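Local coordinates for uncharacterized protein DUF1185 (Bordetella bronchiseptica RB50, PDB 3BYQ) that is of unknown function but has a variant of the Bacillus chorismate mutase fold and may play a role in amino-acid metabolism, at residues Leu110-Ala122 with Met130-Val142. Sequence-based numbering, arbitrary orientation.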
loop_
_atom_site.group_PDB
_atom_site.type_symbol
_atom_site.label_atom_id
_atom_site.label_comp_id
_atom_site.label_asym_id
_atom_site.label_seq_id
_atom_site.Cartn_x
_atom_site.Cartn_y
_atom_site.Cartn_z
ATOM N N LEU B 110 -19.038 -29.034 7.105
ATOM C CA LEU B 110 -20.257 -28.390 7.609
ATOM C C LEU B 110 -21.570 -29.158 7.384
ATOM O O LEU B 110 -22.632 -28.601 7.587
ATOM C CB LEU B 110 -20.382 -27.000 7.010
ATOM C CG LEU B 110 -19.342 -25.955 7.411
ATOM C CD1 LEU B 110 -19.472 -24.608 6.679
ATOM C CD2 LEU B 110 -19.450 -25.747 8.928
ATOM N N GLY B 111 -21.518 -30.412 6.937
ATOM C CA GLY B 111 -22.773 -31.182 6.725
ATOM C C GLY B 111 -23.508 -30.848 5.431
ATOM O O GLY B 111 -24.724 -30.995 5.325
ATOM N N GLU B 112 -22.742 -30.390 4.459
ATOM C CA GLU B 112 -23.262 -30.077 3.091
ATOM C C GLU B 112 -24.346 -28.975 3.033
ATOM O O GLU B 112 -25.434 -29.194 2.467
ATOM C CB GLU B 112 -23.745 -31.340 2.357
ATOM C CG GLU B 112 -22.746 -32.494 2.330
ATOM C CD GLU B 112 -21.490 -32.209 1.548
ATOM O OE1 GLU B 112 -21.438 -31.170 0.853
ATOM O OE2 GLU B 112 -20.566 -33.046 1.625
ATOM N N PRO B 113 -24.057 -27.792 3.611
ATOM C CA PRO B 113 -24.959 -26.671 3.353
ATOM C C PRO B 113 -25.044 -26.449 1.846
ATOM O O PRO B 113 -24.125 -26.809 1.102
ATOM C CB PRO B 113 -24.311 -25.505 4.073
ATOM C CG PRO B 113 -22.839 -25.912 4.256
ATOM C CD PRO B 113 -22.838 -27.381 4.355
ATOM N N LYS B 114 -26.144 -25.839 1.419
ATOM C CA LYS B 114 -26.502 -25.758 -0.006
ATOM C C LYS B 114 -25.957 -24.617 -0.816
ATOM O O LYS B 114 -25.859 -24.742 -2.048
ATOM C CB LYS B 114 -28.030 -25.709 -0.166
ATOM C CG LYS B 114 -28.800 -26.960 0.303
ATOM C CD LYS B 114 -28.772 -28.051 -0.705
ATOM C CE LYS B 114 -29.731 -29.165 -0.323
ATOM N NZ LYS B 114 -31.143 -28.802 -0.583
ATOM N N ALA B 115 -25.640 -23.505 -0.164
ATOM C CA ALA B 115 -25.129 -22.346 -0.920
ATOM C C ALA B 115 -23.713 -22.562 -1.447
ATOM O O ALA B 115 -22.861 -23.127 -0.771
ATOM C CB ALA B 115 -25.215 -21.084 -0.119
HETATM N N MSE B 116 -23.500 -22.178 -2.698
HETATM C CA MSE B 116 -22.148 -22.189 -3.265
HETATM C C MSE B 116 -21.288 -21.314 -2.371
HETATM O O MSE B 116 -21.733 -20.295 -1.897
HETATM C CB MSE B 116 -22.119 -21.615 -4.671
HETATM C CG MSE B 116 -20.765 -21.713 -5.347
HETATM SE SE MSE B 116 -20.816 -21.117 -7.223
HETATM C CE MSE B 116 -20.879 -19.276 -6.886
ATOM N N VAL B 117 -20.045 -21.672 -2.194
ATOM C CA VAL B 117 -19.175 -20.876 -1.345
ATOM C C VAL B 117 -18.647 -19.761 -2.249
ATOM O O VAL B 117 -18.117 -20.055 -3.336
ATOM C CB VAL B 117 -17.949 -21.706 -0.846
ATOM C CG1 VAL B 117 -17.064 -20.832 0.058
ATOM C CG2 VAL B 117 -18.376 -22.979 -0.136
ATOM N N PRO B 118 -18.808 -18.496 -1.846
ATOM C CA PRO B 118 -18.264 -17.418 -2.675
ATOM C C PRO B 118 -16.749 -17.424 -2.579
ATOM O O PRO B 118 -16.178 -18.112 -1.733
ATOM C CB PRO B 118 -18.914 -16.172 -2.098
ATOM C CG PRO B 118 -19.071 -16.482 -0.724
ATOM C CD PRO B 118 -19.358 -17.961 -0.593
ATOM N N ALA B 119 -16.119 -16.700 -3.486
ATOM C CA ALA B 119 -14.667 -16.735 -3.585
ATOM C C ALA B 119 -14.091 -15.509 -4.232
ATOM O O ALA B 119 -14.791 -14.762 -4.893
ATOM C CB ALA B 119 -14.258 -17.955 -4.429
ATOM N N VAL B 120 -12.815 -15.280 -3.967
ATOM C CA VAL B 120 -12.031 -14.278 -4.702
ATOM C C VAL B 120 -10.608 -14.782 -4.738
ATOM O O VAL B 120 -10.180 -15.508 -3.864
ATOM C CB VAL B 120 -12.175 -12.851 -4.102
ATOM C CG1 VAL B 120 -11.665 -12.781 -2.657
ATOM C CG2 VAL B 120 -11.521 -11.758 -5.018
ATOM N N LYS B 121 -9.888 -14.451 -5.792
ATOM C CA LYS B 121 -8.490 -14.850 -5.875
ATOM C C LYS B 121 -7.716 -13.842 -6.670
ATOM O O LYS B 121 -8.271 -13.008 -7.368
ATOM C CB LYS B 121 -8.323 -16.209 -6.488
ATOM C CG LYS B 121 -8.927 -16.342 -7.808
ATOM C CD LYS B 121 -8.887 -17.827 -8.277
ATOM C CE LYS B 121 -9.501 -17.910 -9.635
ATOM N NZ LYS B 121 -10.948 -17.598 -9.592
ATOM N N ALA B 122 -6.414 -13.891 -6.491
ATOM C CA ALA B 122 -5.506 -12.972 -7.192
ATOM C C ALA B 122 -4.110 -13.590 -7.268
ATOM O O ALA B 122 -3.799 -14.492 -6.523
ATOM C CB ALA B 122 -5.402 -11.655 -6.433
HETATM N N MSE B 130 -6.451 -8.685 0.701
HETATM C CA MSE B 130 -7.623 -8.855 -0.152
HETATM C C MSE B 130 -8.908 -8.998 0.633
HETATM O O MSE B 130 -8.962 -9.759 1.586
HETATM C CB MSE B 130 -7.376 -10.123 -1.019
HETATM C CG MSE B 130 -8.353 -10.419 -2.111
HETATM SE SE MSE B 130 -7.684 -11.812 -3.278
HETATM C CE MSE B 130 -7.833 -13.298 -2.084
HETATM N N MSE B 131 -9.943 -8.277 0.200
HETATM C CA MSE B 131 -11.277 -8.362 0.816
HETATM C C MSE B 131 -11.927 -9.619 0.320
HETATM O O MSE B 131 -12.007 -9.845 -0.891
HETATM C CB MSE B 131 -12.211 -7.209 0.411
HETATM C CG MSE B 131 -11.777 -5.843 0.794
HETATM SE SE MSE B 131 -11.562 -5.595 2.668
HETATM C CE MSE B 131 -13.336 -5.965 3.314
ATOM N N VAL B 132 -12.400 -10.431 1.251
ATOM C CA VAL B 132 -13.053 -11.711 0.906
ATOM C C VAL B 132 -14.537 -11.651 1.209
ATOM O O VAL B 132 -14.935 -11.431 2.352
ATOM C CB VAL B 132 -12.411 -12.913 1.671
ATOM C CG1 VAL B 132 -13.087 -14.256 1.220
ATOM C CG2 VAL B 132 -10.904 -12.935 1.414
ATOM N N PRO B 133 -15.369 -11.841 0.206
ATOM C CA PRO B 133 -16.786 -11.666 0.469
ATOM C C PRO B 133 -17.409 -12.934 0.974
ATOM O O PRO B 133 -17.038 -14.021 0.543
ATOM C CB PRO B 133 -17.340 -11.356 -0.917
ATOM C CG PRO B 133 -16.456 -12.119 -1.815
ATOM C CD PRO B 133 -15.102 -12.000 -1.242
ATOM N N VAL B 134 -18.370 -12.783 1.881
ATOM C CA VAL B 134 -19.094 -13.919 2.421
ATOM C C VAL B 134 -20.587 -13.804 2.213
ATOM O O VAL B 134 -21.152 -12.716 1.986
ATOM C CB VAL B 134 -18.856 -14.128 3.965
ATOM C CG1 VAL B 134 -17.387 -14.263 4.277
ATOM C CG2 VAL B 134 -19.464 -12.978 4.828
ATOM N N HIS B 135 -21.239 -14.955 2.222
ATOM C CA HIS B 135 -22.691 -14.974 2.206
ATOM C C HIS B 135 -23.239 -16.145 3.006
ATOM O O HIS B 135 -22.473 -16.993 3.519
ATOM C CB HIS B 135 -23.288 -14.817 0.819
ATOM C CG HIS B 135 -23.044 -15.949 -0.119
ATOM N ND1 HIS B 135 -22.586 -15.741 -1.403
ATOM C CD2 HIS B 135 -23.300 -17.280 -0.017
ATOM C CE1 HIS B 135 -22.536 -16.902 -2.038
ATOM N NE2 HIS B 135 -22.955 -17.854 -1.223
ATOM N N TYR B 136 -24.561 -16.127 3.165
ATOM C CA TYR B 136 -25.263 -17.146 3.993
ATOM C C TYR B 136 -25.111 -18.537 3.426
ATOM O O TYR B 136 -25.357 -18.800 2.234
ATOM C CB TYR B 136 -26.733 -16.770 4.118
ATOM C CG TYR B 136 -27.588 -17.598 5.039
ATOM C CD1 TYR B 136 -27.238 -17.808 6.349
ATOM C CD2 TYR B 136 -28.809 -18.056 4.607
ATOM C CE1 TYR B 136 -28.078 -18.527 7.192
ATOM C CE2 TYR B 136 -29.654 -18.752 5.427
ATOM C CZ TYR B 136 -29.291 -18.981 6.728
ATOM O OH TYR B 136 -30.105 -19.697 7.582
ATOM N N ILE B 137 -24.824 -19.469 4.333
ATOM C CA ILE B 137 -24.479 -20.846 3.916
ATOM C C ILE B 137 -25.660 -21.649 3.378
ATOM O O ILE B 137 -25.451 -22.642 2.682
ATOM C CB ILE B 137 -23.763 -21.645 5.034
ATOM C CG1 ILE B 137 -24.650 -22.002 6.203
ATOM C CG2 ILE B 137 -22.435 -20.894 5.489
ATOM C CD1 ILE B 137 -23.931 -22.974 7.156
ATOM N N HIS B 138 -26.877 -21.224 3.685
ATOM C CA HIS B 138 -28.051 -21.994 3.311
ATOM C C HIS B 138 -28.854 -21.439 2.150
ATOM O O HIS B 138 -29.715 -22.125 1.596
ATOM C CB HIS B 138 -28.992 -22.132 4.500
ATOM C CG HIS B 138 -28.375 -22.833 5.659
ATOM N ND1 HIS B 138 -27.912 -24.128 5.585
ATOM C CD2 HIS B 138 -28.128 -22.409 6.922
ATOM C CE1 HIS B 138 -27.420 -24.482 6.759
ATOM N NE2 HIS B 138 -27.544 -23.460 7.594
ATOM N N ALA B 139 -28.569 -20.198 1.799
ATOM C CA ALA B 139 -29.321 -19.492 0.773
ATOM C C ALA B 139 -28.553 -18.213 0.460
ATOM O O ALA B 139 -28.543 -17.270 1.236
ATOM C CB ALA B 139 -30.729 -19.138 1.239
ATOM N N SER B 140 -27.908 -18.219 -0.689
ATOM C CA SER B 140 -26.996 -17.147 -1.053
ATOM C C SER B 140 -27.649 -15.769 -1.082
ATOM O O SER B 140 -26.974 -14.771 -0.909
ATOM C CB SER B 140 -26.363 -17.438 -2.435
ATOM O OG SER B 140 -27.339 -17.506 -3.406
ATOM N N TYR B 141 -28.955 -15.718 -1.337
ATOM C CA TYR B 141 -29.649 -14.419 -1.466
ATOM C C TYR B 141 -30.057 -13.739 -0.180
ATOM O O TYR B 141 -30.589 -12.646 -0.228
ATOM C CB TYR B 141 -30.890 -14.543 -2.351
ATOM C CG TYR B 141 -30.636 -14.559 -3.869
ATOM C CD1 TYR B 141 -30.401 -15.736 -4.552
ATOM C CD2 TYR B 141 -30.637 -13.378 -4.586
ATOM C CE1 TYR B 141 -30.141 -15.734 -5.913
ATOM C CE2 TYR B 141 -30.407 -13.359 -5.940
ATOM C CZ TYR B 141 -30.166 -14.537 -6.605
ATOM O OH TYR B 141 -29.941 -14.479 -7.954
ATOM N N VAL B 142 -29.807 -14.340 0.974
ATOM C CA VAL B 142 -30.224 -13.689 2.269
ATOM C C VAL B 142 -29.437 -12.409 2.434
ATOM O O VAL B 142 -28.233 -12.418 2.721
ATOM C CB VAL B 142 -30.117 -14.639 3.463
ATOM C CG1 VAL B 142 -30.286 -13.901 4.787
ATOM C CG2 VAL B 142 -31.141 -15.785 3.295
HETATM O O HOH W 1 -28.282 -25.686 3.368
#
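A115 and I137 lie opposite each other where the two segments come closest, and A115 N donates to I137 O at 3.0 Å; farther along, strands 119-122 and 130-136 run antiparallel (163°) with axes 6.4 Å apart at closest approach. The A115 donor stands above the I137 carbonyl plane, while the A115 methyl packs against Y136 O. Next to this bond, H135 reaches across to the other backbone. Its CG sits between its own N and carbonyl carbon (chi1 67°), and NE2 donates to M116 O over 2.8 Å, approaching nearly in line with the C=O; the bond is clearly bent at the hydrogen, the oxygen being tilted 27° from the ring plane. P118 CD lies over one face of the imidazole in a CH-pi contact, 3.8 Å from the centroid, and S140 CB, from the ring's own segment, lies over the opposite face near the rim, so the ring is held from both faces as well as by its bond. P113 CB rests on I137 CD1, and a water joins K114 N to H138 ND1. Toward the end of strand 119-122 and the start of 130-136 the contact is mainly apolar: V120 CG1 wedges between P133 CD (3.8 Å) and the CE of selenomethionine M130. The M130 chain bends at its last torsion, and its SE touches A122 CB. The two strands are not paired with each other; each pairs with strand 79-86, parallel for 119-123 and antiparallel for 130-136; Y80 OH bonds A115 O, and S81 OG bonds P133 O. Strand 147-151 flanks 130-136, helix 98-109 packs on V117 and A119, and S148 of the second subunit bonds K121 O.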